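Local coordinates for putative pyridoxal phosphate-dependent transferase (PDB 4DQ6), which probably works as a pyridoxal phosphate-dependent transferase of the class I and II aminotransferase family and binds pyridoxal-5'-phosphate, at residues A[317-322]-A[328-333]. Residues are numbered along the deposited sequence; the frame is centred on the assembly and turned at random.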
loop_
_atom_site.group_PDB
_atom_site.type_symbol
_atom_site.label_atom_id
_atom_site.label_comp_id
_atom_site.label_asym_id
_atom_site.label_seq_id
_atom_site.Cartn_x
_atom_site.Cartn_y
_atom_site.Cartn_z
ATOM N N LEU A 317 -25.073 -33.051 4.524
ATOM C CA LEU A 317 -23.843 -32.289 4.565
ATOM C C LEU A 317 -22.984 -32.805 5.717
ATOM O O LEU A 317 -23.485 -33.313 6.728
ATOM C CB LEU A 317 -24.098 -30.802 4.817
ATOM C CG LEU A 317 -25.073 -30.148 3.824
ATOM C CD1 LEU A 317 -25.146 -28.663 4.069
ATOM C CD2 LEU A 317 -24.757 -30.475 2.348
ATOM N N LYS A 318 -21.688 -32.636 5.559
ATOM C CA LYS A 318 -20.719 -33.070 6.561
ATOM C C LYS A 318 -19.767 -31.907 6.896
ATOM O O LYS A 318 -19.281 -31.229 6.017
ATOM C CB LYS A 318 -19.913 -34.279 6.058
ATOM C CG LYS A 318 -20.751 -35.565 5.814
ATOM C CD LYS A 318 -21.728 -35.769 6.979
ATOM C CE LYS A 318 -22.412 -37.129 7.070
ATOM N NZ LYS A 318 -23.749 -37.112 6.430
ATOM N N VAL A 319 -19.475 -31.743 8.171
ATOM C CA VAL A 319 -18.717 -30.577 8.668
ATOM C C VAL A 319 -17.988 -31.028 9.937
ATOM O O VAL A 319 -18.563 -31.725 10.761
ATOM C CB VAL A 319 -19.618 -29.359 8.910
ATOM C CG1 VAL A 319 -20.719 -29.702 9.886
ATOM C CG2 VAL A 319 -18.798 -28.124 9.302
ATOM N N ARG A 320 -16.695 -30.713 10.002
ATOM C CA ARG A 320 -15.852 -30.884 11.183
ATOM C C ARG A 320 -15.640 -29.512 11.819
ATOM O O ARG A 320 -15.309 -28.568 11.085
ATOM C CB ARG A 320 -14.483 -31.476 10.775
ATOM N N LYS A 321 -15.779 -29.402 13.127
ATOM C CA LYS A 321 -15.597 -28.105 13.820
ATOM C C LYS A 321 -14.133 -27.641 13.582
ATOM O O LYS A 321 -13.169 -28.410 13.806
ATOM C CB LYS A 321 -15.847 -28.252 15.293
ATOM C CG LYS A 321 -15.766 -26.993 16.092
ATOM C CD LYS A 321 -16.247 -27.172 17.514
ATOM C CE LYS A 321 -15.947 -25.957 18.340
ATOM N NZ LYS A 321 -16.639 -26.036 19.685
ATOM N N PRO A 322 -13.943 -26.417 13.125
ATOM C CA PRO A 322 -12.559 -25.929 12.952
ATOM C C PRO A 322 -11.878 -25.710 14.271
ATOM O O PRO A 322 -12.519 -25.459 15.283
ATOM C CB PRO A 322 -12.736 -24.579 12.299
ATOM C CG PRO A 322 -14.146 -24.142 12.644
ATOM C CD PRO A 322 -14.962 -25.388 12.802
ATOM N N LEU A 328 -15.884 -21.904 8.062
ATOM C CA LEU A 328 -16.437 -23.236 8.193
ATOM C C LEU A 328 -16.338 -23.945 6.833
ATOM O O LEU A 328 -16.651 -23.360 5.793
ATOM C CB LEU A 328 -17.935 -23.143 8.593
ATOM C CG LEU A 328 -18.554 -24.416 9.174
ATOM C CD1 LEU A 328 -17.987 -24.791 10.545
ATOM C CD2 LEU A 328 -20.090 -24.193 9.273
ATOM N N TRP A 329 -15.869 -25.191 6.834
ATOM C CA TRP A 329 -15.590 -25.956 5.641
ATOM C C TRP A 329 -16.556 -27.091 5.570
ATOM O O TRP A 329 -16.471 -28.042 6.373
ATOM C CB TRP A 329 -14.163 -26.434 5.737
ATOM C CG TRP A 329 -13.537 -27.180 4.552
ATOM C CD1 TRP A 329 -12.916 -28.462 4.538
ATOM C CD2 TRP A 329 -13.305 -26.655 3.219
ATOM N NE1 TRP A 329 -12.436 -28.675 3.357
ATOM C CE2 TRP A 329 -12.609 -27.667 2.508
ATOM C CE3 TRP A 329 -13.672 -25.494 2.545
ATOM C CZ2 TRP A 329 -12.246 -27.511 1.171
ATOM C CZ3 TRP A 329 -13.282 -25.301 1.243
ATOM C CH2 TRP A 329 -12.599 -26.331 0.541
ATOM N N VAL A 330 -17.528 -26.986 4.648
ATOM C CA VAL A 330 -18.671 -27.887 4.652
ATOM C C VAL A 330 -18.703 -28.706 3.357
ATOM O O VAL A 330 -18.598 -28.159 2.279
ATOM C CB VAL A 330 -19.997 -27.091 4.768
ATOM C CG1 VAL A 330 -21.204 -28.018 4.744
ATOM C CG2 VAL A 330 -20.004 -26.196 6.002
ATOM N N ASP A 331 -18.783 -30.030 3.507
ATOM C CA ASP A 331 -18.807 -30.957 2.407
ATOM C C ASP A 331 -20.263 -31.189 1.962
ATOM O O ASP A 331 -21.073 -31.682 2.732
ATOM C CB ASP A 331 -18.177 -32.247 2.900
ATOM C CG ASP A 331 -18.119 -33.318 1.851
ATOM O OD1 ASP A 331 -18.412 -33.063 0.671
ATOM O OD2 ASP A 331 -17.789 -34.452 2.260
ATOM N N PHE A 332 -20.528 -30.813 0.714
ATOM C CA PHE A 332 -21.825 -30.994 0.050
ATOM C C PHE A 332 -21.857 -32.162 -0.925
ATOM O O PHE A 332 -22.813 -32.340 -1.665
ATOM C CB PHE A 332 -22.162 -29.742 -0.758
ATOM C CG PHE A 332 -22.538 -28.545 0.049
ATOM C CD1 PHE A 332 -21.630 -27.871 0.809
ATOM C CD2 PHE A 332 -23.849 -28.038 -0.033
ATOM C CE1 PHE A 332 -22.006 -26.748 1.524
ATOM C CE2 PHE A 332 -24.240 -26.927 0.661
ATOM C CZ PHE A 332 -23.288 -26.246 1.446
ATOM N N SER A 333 -20.799 -32.967 -0.966
ATOM C CA SER A 333 -20.660 -33.961 -2.007
ATOM C C SER A 333 -21.763 -35.038 -1.978
ATOM O O SER A 333 -22.113 -35.592 -3.035
ATOM C CB SER A 333 -19.275 -34.637 -1.933
ATOM O OG SER A 333 -19.094 -35.325 -0.721
HETATM O O HOH W 1 -14.839 -26.344 9.265
HETATM O O HOH W 2 -15.074 -29.705 7.728
#
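Lys318 and Asp331 form an antiparallel hydrogen-bonded pair. Lys318 N donates to Asp331 O at 3.0 Å, and Asp331 N donates to Lys318 O at 2.8 Å. Leu317 lays its methyl CD2 over one face of the Phe332 ring, 3.9 Å from the centroid, a CH-pi contact. With chi1 at -55°, Leu317 CG stands beside its own backbone N, and both methyls reach the ring. Further along, Val319 CG2 meets Leu328 CD1 at 3.6 Å, the two side chains crossing at about a right angle. Pro322 CD touches the same Leu328 methyl. The two strands make a beta hairpin, with 318-319 at the edge of a four-stranded antiparallel sheet. Past Val319 the two chain segments move apart, and two waters bridge their backbones. One links Arg320 O to Trp329 N; the other accepts from Arg320 N and donates to Trp329 O, with 2.6 Å from the water oxygen to Trp329 O. Asp331 OD1 accepts from Ser333 N, which makes an Asx turn, and also from Ser333 OG on its syn side. The two bonds should fix the carboxylate's rotation. Strand 367-371 pairs with the far edge of 327-331. Ile390 of helix 376-390 packs on Leu317 and Phe332.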